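Long-range contact in AT27789p (Drosophila melanogaster, PDB 5UZN), which probably binds RNA, including mRNA, as the fly homologue of hnRNP F/H, the chain here being its third quasi-RNA recognition motif: residues Y11-R16 and A55-Y60. Sequence-based numbering, arbitrary orientation.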
# COMPACT_ATOMS: atom_id res chain seq x y z
N TYR A 11 10.41 2.05 4.72
CA TYR A 11 9.70 3.32 4.62
C TYR A 11 8.26 3.05 4.20
O TYR A 11 8.00 2.44 3.15
CB TYR A 11 10.39 4.24 3.62
CG TYR A 11 11.83 4.49 3.99
CD1 TYR A 11 12.84 3.59 3.64
CD2 TYR A 11 12.19 5.63 4.71
CE1 TYR A 11 14.16 3.82 3.99
CE2 TYR A 11 13.51 5.87 5.07
CZ TYR A 11 14.49 4.96 4.70
OH TYR A 11 15.81 5.18 5.05
N THR A 12 7.32 3.52 5.02
CA THR A 12 5.96 2.98 5.03
C THR A 12 4.95 3.95 4.43
O THR A 12 4.93 5.14 4.77
CB THR A 12 5.57 2.65 6.46
OG1 THR A 12 6.55 1.75 6.97
CG2 THR A 12 4.20 2.00 6.50
N ILE A 13 4.09 3.42 3.57
CA ILE A 13 2.93 4.13 3.04
C ILE A 13 1.69 3.40 3.53
O ILE A 13 1.48 2.22 3.20
CB ILE A 13 2.95 4.18 1.51
CG1 ILE A 13 4.15 4.97 1.00
CG2 ILE A 13 1.65 4.79 0.99
CD1 ILE A 13 4.11 5.10 -0.52
N HIS A 14 0.89 4.07 4.36
CA HIS A 14 -0.36 3.53 4.86
C HIS A 14 -1.44 3.88 3.85
O HIS A 14 -1.44 4.97 3.27
CB HIS A 14 -0.69 4.10 6.25
CG HIS A 14 -1.97 3.57 6.81
ND1 HIS A 14 -2.16 2.23 7.08
CD2 HIS A 14 -3.14 4.19 7.12
CE1 HIS A 14 -3.39 2.04 7.54
NE2 HIS A 14 -4.00 3.21 7.57
N MET A 15 -2.34 2.93 3.60
CA MET A 15 -3.31 3.05 2.51
C MET A 15 -4.71 2.89 3.08
O MET A 15 -4.96 1.99 3.86
CB MET A 15 -3.05 2.00 1.41
CG MET A 15 -1.60 1.87 0.97
SD MET A 15 -1.28 0.46 -0.10
CE MET A 15 -2.06 1.03 -1.61
N ARG A 16 -5.62 3.78 2.69
CA ARG A 16 -7.02 3.61 3.05
C ARG A 16 -7.90 3.57 1.81
O ARG A 16 -7.52 4.06 0.74
CB ARG A 16 -7.48 4.74 3.98
CG ARG A 16 -6.70 4.76 5.29
CD ARG A 16 -7.18 5.86 6.21
NE ARG A 16 -8.32 5.44 7.00
CZ ARG A 16 -8.20 4.68 8.08
NH1 ARG A 16 -6.99 4.27 8.48
NH2 ARG A 16 -9.28 4.35 8.78
N ALA A 55 2.25 -0.62 2.81
CA ALA A 55 3.25 -0.98 1.82
C ALA A 55 4.59 -0.50 2.34
O ALA A 55 4.72 0.67 2.72
CB ALA A 55 2.95 -0.39 0.43
N TYR A 56 5.57 -1.41 2.38
CA TYR A 56 6.90 -1.20 2.96
C TYR A 56 7.93 -1.17 1.84
O TYR A 56 8.13 -2.17 1.15
CB TYR A 56 7.26 -2.30 3.97
CG TYR A 56 6.33 -2.33 5.17
CD1 TYR A 56 6.52 -1.45 6.21
CD2 TYR A 56 5.28 -3.24 5.26
CE1 TYR A 56 5.70 -1.43 7.31
CE2 TYR A 56 4.43 -3.24 6.38
CZ TYR A 56 4.66 -2.33 7.40
OH TYR A 56 3.87 -2.27 8.53
N PHE A 57 8.57 -0.02 1.66
CA PHE A 57 9.53 0.17 0.59
C PHE A 57 10.95 0.10 1.13
O PHE A 57 11.21 0.39 2.30
CB PHE A 57 9.30 1.51 -0.13
CG PHE A 57 7.96 1.60 -0.78
CD1 PHE A 57 6.85 1.95 -0.04
CD2 PHE A 57 7.80 1.28 -2.14
CE1 PHE A 57 5.57 2.00 -0.65
CE2 PHE A 57 6.55 1.34 -2.73
CZ PHE A 57 5.44 1.70 -1.98
N ASP A 58 11.87 -0.29 0.24
CA ASP A 58 13.26 -0.52 0.62
C ASP A 58 13.97 0.78 0.97
O ASP A 58 14.76 0.81 1.92
CB ASP A 58 13.99 -1.26 -0.52
CG ASP A 58 13.59 -2.72 -0.63
OD1 ASP A 58 13.51 -3.39 0.42
OD2 ASP A 58 13.35 -3.21 -1.76
N THR A 59 13.71 1.86 0.23
CA THR A 59 14.39 3.14 0.42
C THR A 59 13.40 4.28 0.56
O THR A 59 12.24 4.18 0.15
CB THR A 59 15.32 3.48 -0.75
OG1 THR A 59 14.53 3.59 -1.94
CG2 THR A 59 16.38 2.40 -0.93
N TYR A 60 13.89 5.39 1.14
CA TYR A 60 13.11 6.63 1.16
C TYR A 60 12.73 7.06 -0.25
O TYR A 60 11.57 7.36 -0.53
CB TYR A 60 13.90 7.75 1.85
CG TYR A 60 13.19 9.13 1.92
CD1 TYR A 60 12.04 9.30 2.68
CD2 TYR A 60 13.69 10.25 1.25
CE1 TYR A 60 11.39 10.54 2.76
CE2 TYR A 60 13.05 11.50 1.33
CZ TYR A 60 11.90 11.64 2.11
OH TYR A 60 11.24 12.86 2.20
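Tyr11 pairs with Phe57 and Ile13 with Ala55, each pair through two backbone hydrogen bonds, joining strands 11-16 and 52-57 as the antiparallel central pair of the four-stranded sheet in this quasi-RRM's βαββαβ fold. All four bonds are nearly straight; Ile13 N reaches Ala55 O at 2.9 Å. Between these pairs Thr12 faces Tyr56 in a non-hydrogen-bonded pair, where Thr12 CA adds a CA-H...O contact to Ala55 O.

The tight part lies on the face carrying Ile13, Ala55 and Phe57, which helices 24-31 and 60-68 cover. With chi2 at -176° the Ile13 chain is extended, and its CD1 lies 3.4 Å from Phe57 CE1. Branched and flat apolar groups suit this site: Phe57 also meets Phe31 edge-to-face, and the small Ala55 lets that ring and Met15 SD come close.

On the other face the contact is smaller, and Tyr56 is partly exposed, its ring meeting Thr12 through CD1 and CE1. The two side chains lie side by side, Thr12 OG1 3.3 Å from Tyr56 CD1. Beta-branched threonine suits an extended strand, and here both its branches, OG1 and CG2, rest against that side of the ring.

Where strand 52-57 ends, the chain turns through Asp58 and Thr59 into helix 60-68, Thr59 OG1 capping Asp62 N. Tyr11 meets this turn with its ring, which has Phe57 O and Asp58 O at its edge. A broad flat residue suits the place because one face receives the backbone: Tyr60 N sits 3.2 Å above the plane of the Tyr11 ring, offset toward the rim. An alanine in place of Tyr11 would probably leave Tyr60 N and CB without the ring face they lie over. Tyr60 CB makes a CH-pi contact there, 4.0 Å from the Tyr11 ring centroid.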